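Long-range contacts in ribonuclease VapC (Klebsiella pneumoniae, PDB 7BY3), which probably acts as the toxin of a toxin-antitoxin pair, a magnesium-dependent endoribonuclease of the PIN-domain family: residues A6-I12 / L102-R107; I36-T40 / I92-T96; W41-M45 / T57-L61. Numbering follows the deposited sequence.

Interaction 1: residues A6-I12 / L102-R107; sequences ALFDTNI and LELITR
Two parallel strands, 6-8 and 103-105, run side by side with their axes 4.9 Å apart and 30° between their directions, A6 level with E103, L7 with L104 and F8 with I105 at CA-CA 5.0-5.1 Å; beyond F8 the first segment turns at D9 into helix 10-17. L102 leads in with its CD1 3.8 Å from L7 CB. E103 O then accepts from L7 N (2.9 Å), while the end of the E103 side chain turns away from strand 6-8. L104 lies on the same face as L7, its CD1 3.8 Å from L7 CD2, and packs against helix 88-99. I105, which loses the most area to the other segment (98 Å²), bonds through both backbone groups: its N donates to L7 O (3.0 Å) and its O accepts from D9 N (3.0 Å). On the A6 and F8 face its CD1 sits 3.4 Å from A6 CB and makes a CH-pi contact 3.9 Å above the F8 ring centroid, while its CG2 meets I12 CD1 at 3.5 Å. This pairing forms part of the central parallel sheet of the PIN fold, and strand 6-8 leads directly into D9, a predicted Mg(2+) ligand close to D90, also predicted. T106 follows in extended conformation, chi1 t, and T106 OG1 donates to D9 OD2 (2.9 Å); D9 OD1 accepts from T10 N (2.6 Å). R107 reaches back beside N11 and I12, its guanidinium in a salt bridge with D15.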
loop_
_atom_site.group_PDB
_atom_site.type_symbol
_atom_site.label_atom_id
_atom_site.label_comp_id
_atom_site.label_asym_id
_atom_site.label_seq_id
_atom_site.Cartn_x
_atom_site.Cartn_y
_atom_site.Cartn_z
ATOM N N ALA B 6 12.629 -15.572 2.215
ATOM C CA ALA B 6 12.517 -14.654 3.338
ATOM C C ALA B 6 11.911 -13.300 2.975
ATOM O O ALA B 6 12.242 -12.709 1.946
ATOM C CB ALA B 6 13.884 -14.454 3.959
ATOM N N LEU B 7 11.018 -12.822 3.837
ATOM C CA LEU B 7 10.521 -11.450 3.783
ATOM C C LEU B 7 10.976 -10.717 5.039
ATOM O O LEU B 7 10.688 -11.149 6.155
ATOM C CB LEU B 7 8.995 -11.413 3.666
ATOM C CG LEU B 7 8.378 -10.018 3.529
ATOM C CD1 LEU B 7 8.150 -9.670 2.070
ATOM C CD2 LEU B 7 7.085 -9.905 4.315
ATOM N N PHE B 8 11.687 -9.609 4.862
ATOM C CA PHE B 8 12.269 -8.897 5.994
ATOM C C PHE B 8 11.473 -7.657 6.384
ATOM O O PHE B 8 11.161 -6.814 5.545
ATOM C CB PHE B 8 13.718 -8.516 5.687
ATOM C CG PHE B 8 14.677 -9.668 5.793
ATOM C CD1 PHE B 8 14.951 -10.462 4.694
ATOM C CD2 PHE B 8 15.291 -9.963 6.997
ATOM C CE1 PHE B 8 15.827 -11.526 4.793
ATOM C CE2 PHE B 8 16.166 -11.024 7.101
ATOM C CZ PHE B 8 16.435 -11.806 5.998
ATOM N N ASP B 9 11.151 -7.561 7.670
ATOM C CA ASP B 9 10.407 -6.429 8.211
ATOM C C ASP B 9 11.294 -5.189 8.279
ATOM O O ASP B 9 12.521 -5.287 8.246
ATOM C CB ASP B 9 9.848 -6.770 9.594
ATOM C CG ASP B 9 8.733 -5.834 10.026
ATOM O OD1 ASP B 9 8.337 -4.964 9.223
ATOM O OD2 ASP B 9 8.244 -5.977 11.167
ATOM N N THR B 10 10.656 -4.026 8.364
ATOM C CA THR B 10 11.341 -2.737 8.302
ATOM C C THR B 10 12.460 -2.574 9.332
ATOM O O THR B 10 13.523 -2.038 9.018
ATOM C CB THR B 10 10.335 -1.578 8.485
ATOM O OG1 THR B 10 9.226 -1.760 7.595
ATOM C CG2 THR B 10 10.996 -0.240 8.197
ATOM N N ASN B 11 12.225 -3.043 10.554
ATOM C CA ASN B 11 13.175 -2.838 11.647
ATOM C C ASN B 11 14.542 -3.481 11.401
ATOM O O ASN B 11 15.556 -3.018 11.926
ATOM C CB ASN B 11 12.587 -3.358 12.965
ATOM C CG ASN B 11 12.121 -4.802 12.874
ATOM O OD1 ASN B 11 10.942 -5.073 12.652
ATOM N ND2 ASN B 11 13.050 -5.734 13.049
ATOM N N ILE B 12 14.570 -4.542 10.602
ATOM C CA ILE B 12 15.819 -5.235 10.308
ATOM C C ILE B 12 16.660 -4.452 9.310
ATOM O O ILE B 12 17.870 -4.307 9.487
ATOM C CB ILE B 12 15.560 -6.646 9.766
ATOM C CG1 ILE B 12 14.873 -7.489 10.835
ATOM C CG2 ILE B 12 16.861 -7.305 9.337
ATOM C CD1 ILE B 12 14.643 -8.903 10.418
ATOM N N LEU B 102 6.423 -16.706 2.308
ATOM C CA LEU B 102 7.723 -16.300 2.822
ATOM C C LEU B 102 7.724 -16.288 4.343
ATOM O O LEU B 102 6.703 -16.015 4.970
ATOM C CB LEU B 102 8.107 -14.918 2.292
ATOM C CG LEU B 102 7.850 -14.647 0.811
ATOM C CD1 LEU B 102 8.252 -13.226 0.462
ATOM C CD2 LEU B 102 8.597 -15.643 -0.048
ATOM N N GLU B 103 8.873 -16.591 4.934
ATOM C CA GLU B 103 9.034 -16.445 6.369
ATOM C C GLU B 103 9.133 -14.965 6.697
ATOM O O GLU B 103 9.868 -14.230 6.040
ATOM C CB GLU B 103 10.277 -17.186 6.863
ATOM C CG GLU B 103 10.407 -17.236 8.375
ATOM C CD GLU B 103 9.523 -18.299 8.997
ATOM O OE1 GLU B 103 9.195 -19.281 8.300
ATOM O OE2 GLU B 103 9.154 -18.156 10.181
ATOM N N LEU B 104 8.384 -14.521 7.700
ATOM C CA LEU B 104 8.468 -13.134 8.131
ATOM C C LEU B 104 9.515 -13.006 9.225
ATOM O O LEU B 104 9.372 -13.573 10.305
ATOM C CB LEU B 104 7.111 -12.626 8.624
ATOM C CG LEU B 104 7.088 -11.171 9.103
ATOM C CD1 LEU B 104 7.670 -10.246 8.047
ATOM C CD2 LEU B 104 5.678 -10.744 9.471
ATOM N N ILE B 105 10.577 -12.265 8.938
ATOM C CA ILE B 105 11.632 -12.067 9.915
ATOM C C ILE B 105 11.518 -10.663 10.479
ATOM O O ILE B 105 11.626 -9.676 9.753
ATOM C CB ILE B 105 13.032 -12.289 9.313
ATOM C CG1 ILE B 105 13.069 -13.591 8.520
ATOM C CG2 ILE B 105 14.075 -12.364 10.402
ATOM C CD1 ILE B 105 12.897 -13.393 7.053
ATOM N N THR B 106 11.275 -10.587 11.780
ATOM C CA THR B 106 11.043 -9.320 12.451
ATOM C C THR B 106 11.557 -9.382 13.880
ATOM O O THR B 106 11.601 -10.449 14.488
ATOM C CB THR B 106 9.544 -8.953 12.459
ATOM O OG1 THR B 106 9.342 -7.758 13.223
ATOM C CG2 THR B 106 8.720 -10.081 13.060
ATOM N N ARG B 107 11.950 -8.233 14.414
ATOM C CA ARG B 107 12.358 -8.158 15.808
ATOM C C ARG B 107 11.163 -7.983 16.732
ATOM O O ARG B 107 11.323 -7.948 17.951
ATOM C CB ARG B 107 13.337 -7.009 16.029
ATOM C CG ARG B 107 14.761 -7.447 16.284
ATOM C CD ARG B 107 15.623 -6.271 16.701
ATOM N NE ARG B 107 15.905 -5.394 15.572
ATOM C CZ ARG B 107 15.248 -4.269 15.326
ATOM N NH1 ARG B 107 15.560 -3.530 14.277
ATOM N NH2 ARG B 107 14.286 -3.882 16.137
#

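Interaction 2: residues I36-T40 / I92-T96; sequences ISLIT and IILAT
In this PIN domain the turn from strand 35-37 into helix 38-50 packs against helix 88-99, the helix that precedes strand 103-105. The backbone of 36-37 is extended and that of 38-40 helical; 92-96 is helical throughout. The closest CA pair is S37 and I93, 6.1 Å apart, and no direct hydrogen bond joins the segments. I93, I39 and S37 lose the most surface. I93 (chi1 m, chi2 t) starts sideways but extends its CD1 into the join, 3.7 Å from T40 OG1 and 4.4 Å from I39 CG2, while its CG1 lies 4.0 Å from S37 CB. The same side chain touches D9, a predicted Mg(2+) ligand, and a basic side chain of the CopG family regulator chain, so this packing borders the presumed active site. T40 OG1 is hydrogen-bonded to T10 OG1 at the start of helix 10-17. I39, also m and t, points at the helix, and its CD1 meets I92 CD1 at 3.6 Å; I92 in turn packs on M42 of the second subunit. S37 is the N-cap of helix 38-50: with chi1 t its OG accepts from I39 N at 3.1 Å. Across the gap T96, chi1 m, turns its hydroxyl back on its own helix, T96 OG1 donating to I92 O at 2.8 Å. The two hydroxyls, S37 OG and T96 OG1, stand 4.2 Å apart, joined by a water that lies 2.5 Å from S37 OG and donates to T96 OG1 at 2.8 Å.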
loop_
_atom_site.group_PDB
_atom_site.type_symbol
_atom_site.label_atom_id
_atom_site.label_comp_id
_atom_site.label_asym_id
_atom_site.label_seq_id
_atom_site.Cartn_x
_atom_site.Cartn_y
_atom_site.Cartn_z
ATOM N N ILE B 36 10.974 -7.628 0.538
ATOM C CA ILE B 36 10.380 -6.651 1.440
ATOM C C ILE B 36 9.084 -6.126 0.833
ATOM O O ILE B 36 8.897 -6.168 -0.382
ATOM C CB ILE B 36 11.319 -5.459 1.728
ATOM C CG1 ILE B 36 11.783 -4.809 0.424
ATOM C CG2 ILE B 36 12.511 -5.893 2.565
ATOM C CD1 ILE B 36 12.508 -3.501 0.630
ATOM N N SER B 37 8.185 -5.649 1.685
ATOM C CA SER B 37 6.964 -5.002 1.225
ATOM C C SER B 37 7.269 -3.600 0.707
ATOM O O SER B 37 8.318 -3.036 1.008
ATOM C CB SER B 37 5.929 -4.939 2.350
ATOM O OG SER B 37 4.801 -4.171 1.965
ATOM N N LEU B 38 6.358 -3.049 -0.087
ATOM C CA LEU B 38 6.461 -1.657 -0.513
ATOM C C LEU B 38 6.369 -0.724 0.695
ATOM O O LEU B 38 6.951 0.361 0.700
ATOM C CB LEU B 38 5.370 -1.324 -1.534
ATOM C CG LEU B 38 5.538 -0.047 -2.361
ATOM C CD1 LEU B 38 6.944 0.060 -2.942
ATOM C CD2 LEU B 38 4.492 0.008 -3.464
ATOM N N ILE B 39 5.635 -1.159 1.714
ATOM C CA ILE B 39 5.521 -0.420 2.967
ATOM C C ILE B 39 6.889 -0.230 3.609
ATOM O O ILE B 39 7.208 0.846 4.113
ATOM C CB ILE B 39 4.586 -1.139 3.959
ATOM C CG1 ILE B 39 3.145 -1.097 3.448
ATOM C CG2 ILE B 39 4.684 -0.517 5.346
ATOM C CD1 ILE B 39 2.110 -1.319 4.517
ATOM N N THR B 40 7.696 -1.284 3.575
ATOM C CA THR B 40 9.041 -1.238 4.133
ATOM C C THR B 40 9.947 -0.334 3.301
ATOM O O THR B 40 10.730 0.438 3.851
ATOM C CB THR B 40 9.654 -2.650 4.230
ATOM O OG1 THR B 40 8.930 -3.417 5.200
ATOM C CG2 THR B 40 11.109 -2.579 4.649
ATOM N N ILE B 92 -0.362 -5.899 6.839
ATOM C CA ILE B 92 -0.055 -5.881 5.413
ATOM C C ILE B 92 1.255 -6.612 5.122
ATOM O O ILE B 92 1.356 -7.363 4.152
ATOM C CB ILE B 92 0.016 -4.435 4.877
ATOM C CG1 ILE B 92 -1.360 -3.773 4.968
ATOM C CG2 ILE B 92 0.504 -4.414 3.440
ATOM C CD1 ILE B 92 -1.352 -2.291 4.684
ATOM N N ILE B 93 2.250 -6.401 5.977
ATOM C CA ILE B 93 3.541 -7.061 5.820
ATOM C C ILE B 93 3.410 -8.563 6.080
ATOM O O ILE B 93 4.038 -9.377 5.402
ATOM C CB ILE B 93 4.598 -6.436 6.757
ATOM C CG1 ILE B 93 5.025 -5.070 6.218
ATOM C CG2 ILE B 93 5.817 -7.330 6.882
ATOM C CD1 ILE B 93 5.921 -4.293 7.146
ATOM N N LEU B 94 2.569 -8.931 7.042
ATOM C CA LEU B 94 2.306 -10.338 7.325
ATOM C C LEU B 94 1.485 -10.977 6.206
ATOM O O LEU B 94 1.703 -12.133 5.850
ATOM C CB LEU B 94 1.588 -10.493 8.668
ATOM C CG LEU B 94 1.293 -11.926 9.122
ATOM C CD1 LEU B 94 2.565 -12.759 9.146
ATOM C CD2 LEU B 94 0.621 -11.936 10.486
ATOM N N ALA B 95 0.545 -10.216 5.652
ATOM C CA ALA B 95 -0.276 -10.691 4.540
ATOM C C ALA B 95 0.573 -10.931 3.300
ATOM O O ALA B 95 0.359 -11.889 2.559
ATOM C CB ALA B 95 -1.382 -9.697 4.235
ATOM N N THR B 96 1.537 -10.045 3.084
ATOM C CA THR B 96 2.453 -10.155 1.961
ATOM C C THR B 96 3.292 -11.427 2.068
ATOM O O THR B 96 3.504 -12.128 1.077
ATOM C CB THR B 96 3.376 -8.922 1.880
ATOM O OG1 THR B 96 2.586 -7.754 1.622
ATOM C CG2 THR B 96 4.400 -9.084 0.772
HETATM O O HOH W 1 3.406 -5.433 0.392
#

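Interaction 3: residues W41-M45 / T57-L61; sequences WMEVM and TRMAL
Both segments are regular alpha-helix, 41-45 within helix 38-50 and 57-61 at the end of helix 54-61, and they run nearly antiparallel, with 155° between their directions and axes 10.8 Å apart. Together they form a helical hairpin of the PIN domain, its two arms joined by a short connection. The antiparallel register sets W41 opposite L61 (CA-CA 7.2 Å) and M45 opposite T57 (7.4 Å), and M45 N to W41 O (3.0 Å) and L61 N to T57 O (2.8 Å) are i to i+4 bonds of the two helices. L61, pointing toward the other helix with chi1 m and chi2 t, has the most area covered (75 Å²): its CD1 lies 3.7 Å from both W41 CD1 and V44 CG1 and 4.1 Å from M45 SD. The L61 methyl CD1 also makes an off-centre CH-pi contact with the five-membered ring of W41, 4.1 Å from its centroid. One turn away V44 CG1 meets T57 CG2 at 3.7 Å. M45, with all three chi angles m, curls its end across the gap so that its SD is 4.3 Å from T57 CG2 and its CE 4.2 Å from R58 NE. The hairpin also serves the assembly: M45 packs on V78 of the second subunit, and T57 OG1 hydrogen-bonds an aromatic side chain of the CopG family regulator chain. W41, chi1 t, directs its indole nitrogen to a bridging water, W41 NE1 donating at 2.6 Å and the water donating to R58 O at 3.1 Å.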
loop_
_atom_site.group_PDB
_atom_site.type_symbol
_atom_site.label_atom_id
_atom_site.label_comp_id
_atom_site.label_asym_id
_atom_site.label_seq_id
_atom_site.Cartn_x
_atom_site.Cartn_y
_atom_site.Cartn_z
ATOM N N TRP B 41 9.824 -0.420 1.978
ATOM C CA TRP B 41 10.608 0.418 1.073
ATOM C C TRP B 41 10.419 1.899 1.398
ATOM O O TRP B 41 11.387 2.649 1.476
ATOM C CB TRP B 41 10.229 0.146 -0.388
ATOM C CG TRP B 41 11.156 0.791 -1.393
ATOM C CD1 TRP B 41 12.258 0.228 -1.966
ATOM C CD2 TRP B 41 11.051 2.114 -1.931
ATOM N NE1 TRP B 41 12.850 1.118 -2.829
ATOM C CE2 TRP B 41 12.132 2.285 -2.829
ATOM C CE3 TRP B 41 10.159 3.175 -1.751
ATOM C CZ2 TRP B 41 12.336 3.468 -3.536
ATOM C CZ3 TRP B 41 10.363 4.350 -2.454
ATOM C CH2 TRP B 41 11.444 4.486 -3.335
ATOM N N MET B 42 9.170 2.305 1.608
ATOM C CA MET B 42 8.850 3.699 1.903
ATOM C C MET B 42 9.401 4.160 3.251
ATOM O O MET B 42 9.965 5.249 3.355
ATOM C CB MET B 42 7.335 3.916 1.867
ATOM C CG MET B 42 6.723 3.792 0.483
ATOM S SD MET B 42 4.990 4.281 0.441
ATOM C CE MET B 42 4.188 2.694 0.625
ATOM N N GLU B 43 9.237 3.333 4.279
ATOM C CA GLU B 43 9.687 3.692 5.622
ATOM C C GLU B 43 11.207 3.725 5.733
ATOM O O GLU B 43 11.756 4.450 6.559
ATOM C CB GLU B 43 9.113 2.730 6.667
ATOM C CG GLU B 43 7.611 2.852 6.869
ATOM C CD GLU B 43 7.157 2.321 8.219
ATOM O OE1 GLU B 43 7.986 2.280 9.152
ATOM O OE2 GLU B 43 5.970 1.952 8.349
ATOM N N VAL B 44 11.888 2.937 4.908
ATOM C CA VAL B 44 13.345 2.975 4.868
ATOM C C VAL B 44 13.816 4.225 4.122
ATOM O O VAL B 44 14.782 4.873 4.525
ATOM C CB VAL B 44 13.932 1.709 4.205
ATOM C CG1 VAL B 44 15.431 1.852 4.007
ATOM C CG2 VAL B 44 13.631 0.483 5.054
ATOM N N MET B 45 13.111 4.572 3.049
ATOM C CA MET B 45 13.455 5.744 2.249
ATOM C C MET B 45 13.264 7.044 3.031
ATOM O O MET B 45 13.916 8.048 2.743
ATOM C CB MET B 45 12.629 5.781 0.960
ATOM C CG MET B 45 13.037 4.737 -0.069
ATOM S SD MET B 45 14.792 4.789 -0.486
ATOM C CE MET B 45 14.916 6.415 -1.219
ATOM N N THR B 57 20.940 3.912 -0.647
ATOM C CA THR B 57 19.923 3.079 -0.015
ATOM C C THR B 57 19.005 2.482 -1.069
ATOM O O THR B 57 18.722 1.284 -1.059
ATOM C CB THR B 57 19.084 3.872 0.992
ATOM O OG1 THR B 57 19.938 4.409 2.009
ATOM C CG2 THR B 57 18.036 2.976 1.633
ATOM N N ARG B 58 18.547 3.337 -1.979
ATOM C CA ARG B 58 17.728 2.913 -3.105
ATOM C C ARG B 58 18.445 1.841 -3.929
ATOM O O ARG B 58 17.813 0.932 -4.468
ATOM C CB ARG B 58 17.368 4.125 -3.969
ATOM C CG ARG B 58 16.802 3.805 -5.342
ATOM C CD ARG B 58 15.913 4.929 -5.874
ATOM N NE ARG B 58 16.189 6.228 -5.261
ATOM C CZ ARG B 58 17.201 7.026 -5.598
ATOM N NH1 ARG B 58 18.055 6.661 -6.542
ATOM N NH2 ARG B 58 17.360 8.189 -4.981
ATOM N N MET B 59 19.769 1.941 -4.001
ATOM C CA MET B 59 20.585 0.934 -4.674
ATOM C C MET B 59 20.528 -0.408 -3.955
ATOM O O MET B 59 20.358 -1.451 -4.583
ATOM C CB MET B 59 22.039 1.401 -4.782
ATOM C CG MET B 59 22.300 2.370 -5.925
ATOM S SD MET B 59 24.011 2.939 -5.978
ATOM C CE MET B 59 23.962 4.035 -7.393
ATOM N N ALA B 60 20.675 -0.374 -2.635
ATOM C CA ALA B 60 20.674 -1.593 -1.835
ATOM C C ALA B 60 19.293 -2.240 -1.796
ATOM O O ALA B 60 19.172 -3.464 -1.847
ATOM C CB ALA B 60 21.159 -1.298 -0.428
ATOM N N LEU B 61 18.255 -1.415 -1.709
ATOM C CA LEU B 61 16.887 -1.912 -1.607
ATOM C C LEU B 61 16.408 -2.584 -2.889
ATOM O O LEU B 61 15.563 -3.478 -2.848
ATOM C CB LEU B 61 15.934 -0.775 -1.237
ATOM C CG LEU B 61 16.058 -0.229 0.185
ATOM C CD1 LEU B 61 15.000 0.828 0.451
ATOM C CD2 LEU B 61 15.955 -1.355 1.197
HETATM O O HOH W 2 14.721 0.702 -4.538
#

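In the fold
From the N terminus, strand 6-8 and the start of helix 10-17 pair with residues 102-107, about 90 residues later, so interaction 1 closes the longest loop and holds the other two within it. Next come strand 35-37 and helix 38-50, whose first turn meets helix 88-99 in interaction 2. Interaction 3 closes the shortest loop, folding helix 54-61 back on helix 38-50 inside the span of interaction 2; none cross. Helix 38-50 serves both inner contacts, and I36 touches L61 between them. Through T10, interaction 1 reaches T40 of interaction 2 and V44 of interaction 3, linking central sheet, helix 88-99 and hairpin.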